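Local coordinates for protein inositol-1,4,5-trisphosphate 5-phosphatase 1 (Schizosaccharomyces pombe, PDB 1I9Y) that removes the 5-phosphate from soluble and lipid inositol phosphates through its magnesium-dependent catalytic domain, controlling cellular phosphoinositide levels, at residues D235-Q240 against T282-Y287. Numbering follows the deposited sequence.
Sequences DQLNKQ and TDRILY
D235 and R284 meet in an end-on, two-nitrogen salt bridge that ties the start of helix 236-242 to strand 283-288, an edge strand of its five-stranded sheet in this DNase I-like phosphatase domain. R284 NH1 donates to D235 OD2 at 2.7 Å and NH2 to D235 OD1 at 2.8 Å, with N-H...O angles of 159° and 154°. The two flat groups are not coplanar: OD2 lies in the guanidinium plane, yet the carboxylate is turned 46° from it. A bend at chi2 and chi3 carries the arginine's chain across from the strand to the carboxylate.

The same carboxylate also caps the helix. D235 is the N-cap residue, and its OD2 also accepts from the backbone N of N238 at 2.8 Å. This amide and R284 NH1 approach OD2 from opposite faces of the carboxylate.

Van der Waals contact completes the junction. L237 lays CD2 over the centre of one guanidinium face, 3.6 Å from R284 CZ, and the same methyl makes a looser apolar contact with L286 CD1 at 4.3 Å.

Beyond the two segments, E252 pairs with R284 NE and the carbonyl of W281 accepts from NH2. With all three guanidinium nitrogens bonded, the buried arginine is fixed in rotation, and its charge probably helps keep the capping aspartate ionised.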
loop_
_atom_site.group_PDB
_atom_site.type_symbol
_atom_site.label_atom_id
_atom_site.label_comp_id
_atom_site.label_asym_id
_atom_site.label_seq_id
_atom_site.Cartn_x
_atom_site.Cartn_y
_atom_site.Cartn_z
ATOM N N ASP A 235 15.346 -13.404 6.497
ATOM C CA ASP A 235 13.987 -13.118 6.025
ATOM C C ASP A 235 13.852 -13.459 4.549
ATOM O O ASP A 235 14.639 -12.964 3.697
ATOM C CB ASP A 235 13.645 -11.648 6.263
ATOM C CG ASP A 235 12.314 -11.254 5.612
ATOM O OD1 ASP A 235 11.262 -11.773 6.039
ATOM O OD2 ASP A 235 12.327 -10.438 4.660
ATOM N N GLN A 236 12.874 -14.306 4.231
ATOM C CA GLN A 236 12.681 -14.658 2.810
ATOM C C GLN A 236 12.300 -13.495 1.886
ATOM O O GLN A 236 12.757 -13.446 0.747
ATOM C CB GLN A 236 11.627 -15.742 2.657
ATOM C CG GLN A 236 12.082 -17.098 3.218
ATOM C CD GLN A 236 10.892 -17.976 3.396
ATOM O OE1 GLN A 236 9.735 -17.526 3.198
ATOM N NE2 GLN A 236 11.124 -19.224 3.783
ATOM N N LEU A 237 11.421 -12.585 2.314
ATOM C CA LEU A 237 11.070 -11.495 1.414
ATOM C C LEU A 237 12.296 -10.645 0.999
ATOM O O LEU A 237 12.447 -10.314 -0.209
ATOM C CB LEU A 237 10.012 -10.574 2.032
ATOM C CG LEU A 237 9.599 -9.443 1.070
ATOM C CD1 LEU A 237 9.064 -10.046 -0.304
ATOM C CD2 LEU A 237 8.480 -8.595 1.720
ATOM N N ASN A 238 13.109 -10.230 1.995
ATOM C CA ASN A 238 14.332 -9.449 1.750
ATOM C C ASN A 238 15.217 -10.205 0.727
ATOM O O ASN A 238 15.709 -9.630 -0.240
ATOM C CB ASN A 238 15.136 -9.263 3.048
ATOM C CG ASN A 238 16.463 -8.531 2.810
ATOM O OD1 ASN A 238 16.498 -7.390 2.337
ATOM N ND2 ASN A 238 17.550 -9.199 3.116
ATOM N N LYS A 239 15.391 -11.488 0.951
ATOM C CA LYS A 239 16.231 -12.295 0.063
ATOM C C LYS A 239 15.682 -12.262 -1.376
ATOM O O LYS A 239 16.437 -12.028 -2.310
ATOM C CB LYS A 239 16.309 -13.739 0.591
ATOM C CG LYS A 239 17.305 -14.672 -0.156
ATOM C CD LYS A 239 17.436 -16.009 0.610
ATOM C CE LYS A 239 18.291 -17.067 -0.101
ATOM N NZ LYS A 239 17.622 -18.441 -0.046
ATOM N N GLN A 240 14.385 -12.525 -1.549
ATOM C CA GLN A 240 13.795 -12.523 -2.884
ATOM C C GLN A 240 13.731 -11.129 -3.522
ATOM O O GLN A 240 13.803 -11.017 -4.744
ATOM C CB GLN A 240 12.414 -13.130 -2.868
ATOM C CG GLN A 240 12.411 -14.545 -2.391
ATOM C CD GLN A 240 13.456 -15.404 -3.090
ATOM O OE1 GLN A 240 13.273 -15.872 -4.239
ATOM N NE2 GLN A 240 14.560 -15.609 -2.407
ATOM N N THR A 282 5.575 -11.813 8.414
ATOM C CA THR A 282 4.628 -12.152 7.326
ATOM C C THR A 282 3.945 -10.921 6.776
ATOM O O THR A 282 3.585 -10.870 5.611
ATOM C CB THR A 282 3.505 -13.048 7.887
ATOM O OG1 THR A 282 3.079 -12.464 9.123
ATOM C CG2 THR A 282 4.009 -14.431 8.203
ATOM N N ASP A 283 3.749 -9.933 7.645
ATOM C CA ASP A 283 3.035 -8.712 7.289
ATOM C C ASP A 283 3.942 -7.558 6.845
ATOM O O ASP A 283 4.818 -7.117 7.581
ATOM C CB ASP A 283 2.218 -8.305 8.507
ATOM C CG ASP A 283 1.393 -9.471 8.977
ATOM O OD1 ASP A 283 0.425 -9.744 8.254
ATOM O OD2 ASP A 283 1.754 -10.183 9.962
ATOM N N ARG A 284 3.689 -7.061 5.653
ATOM C CA ARG A 284 4.539 -6.025 5.117
ATOM C C ARG A 284 3.956 -4.970 4.239
ATOM O O ARG A 284 2.884 -5.148 3.626
ATOM C CB ARG A 284 5.693 -6.725 4.436
ATOM C CG ARG A 284 6.631 -6.868 5.640
ATOM C CD ARG A 284 7.347 -8.030 5.740
ATOM N NE ARG A 284 8.674 -7.644 5.329
ATOM C CZ ARG A 284 9.617 -8.545 5.186
ATOM N NH1 ARG A 284 10.822 -8.170 4.791
ATOM N NH2 ARG A 284 9.299 -9.798 5.465
ATOM N N ILE A 285 4.639 -3.840 4.207
ATOM C CA ILE A 285 4.184 -2.755 3.379
ATOM C C ILE A 285 5.374 -2.296 2.576
ATOM O O ILE A 285 6.403 -1.930 3.120
ATOM C CB ILE A 285 3.627 -1.610 4.255
ATOM C CG1 ILE A 285 2.471 -2.126 5.121
ATOM C CG2 ILE A 285 3.123 -0.449 3.396
ATOM C CD1 ILE A 285 2.075 -1.096 6.267
ATOM N N LEU A 286 5.216 -2.371 1.261
ATOM C CA LEU A 286 6.219 -1.994 0.291
ATOM C C LEU A 286 5.691 -0.863 -0.584
ATOM O O LEU A 286 4.457 -0.783 -0.821
ATOM C CB LEU A 286 6.518 -3.181 -0.616
ATOM C CG LEU A 286 6.906 -4.460 0.110
ATOM C CD1 LEU A 286 7.182 -5.542 -0.951
ATOM C CD2 LEU A 286 8.142 -4.224 1.017
ATOM N N TYR A 287 6.579 0.025 -1.073
ATOM C CA TYR A 287 6.097 1.095 -1.952
ATOM C C TYR A 287 6.986 1.295 -3.164
ATOM O O TYR A 287 8.211 1.024 -3.116
ATOM C CB TYR A 287 5.977 2.420 -1.204
ATOM C CG TYR A 287 7.299 3.008 -0.784
ATOM C CD1 TYR A 287 7.962 3.957 -1.576
ATOM C CD2 TYR A 287 7.897 2.603 0.397
ATOM C CE1 TYR A 287 9.215 4.485 -1.178
ATOM C CE2 TYR A 287 9.113 3.122 0.798
ATOM C CZ TYR A 287 9.760 4.059 0.009
ATOM O OH TYR A 287 10.935 4.541 0.472
#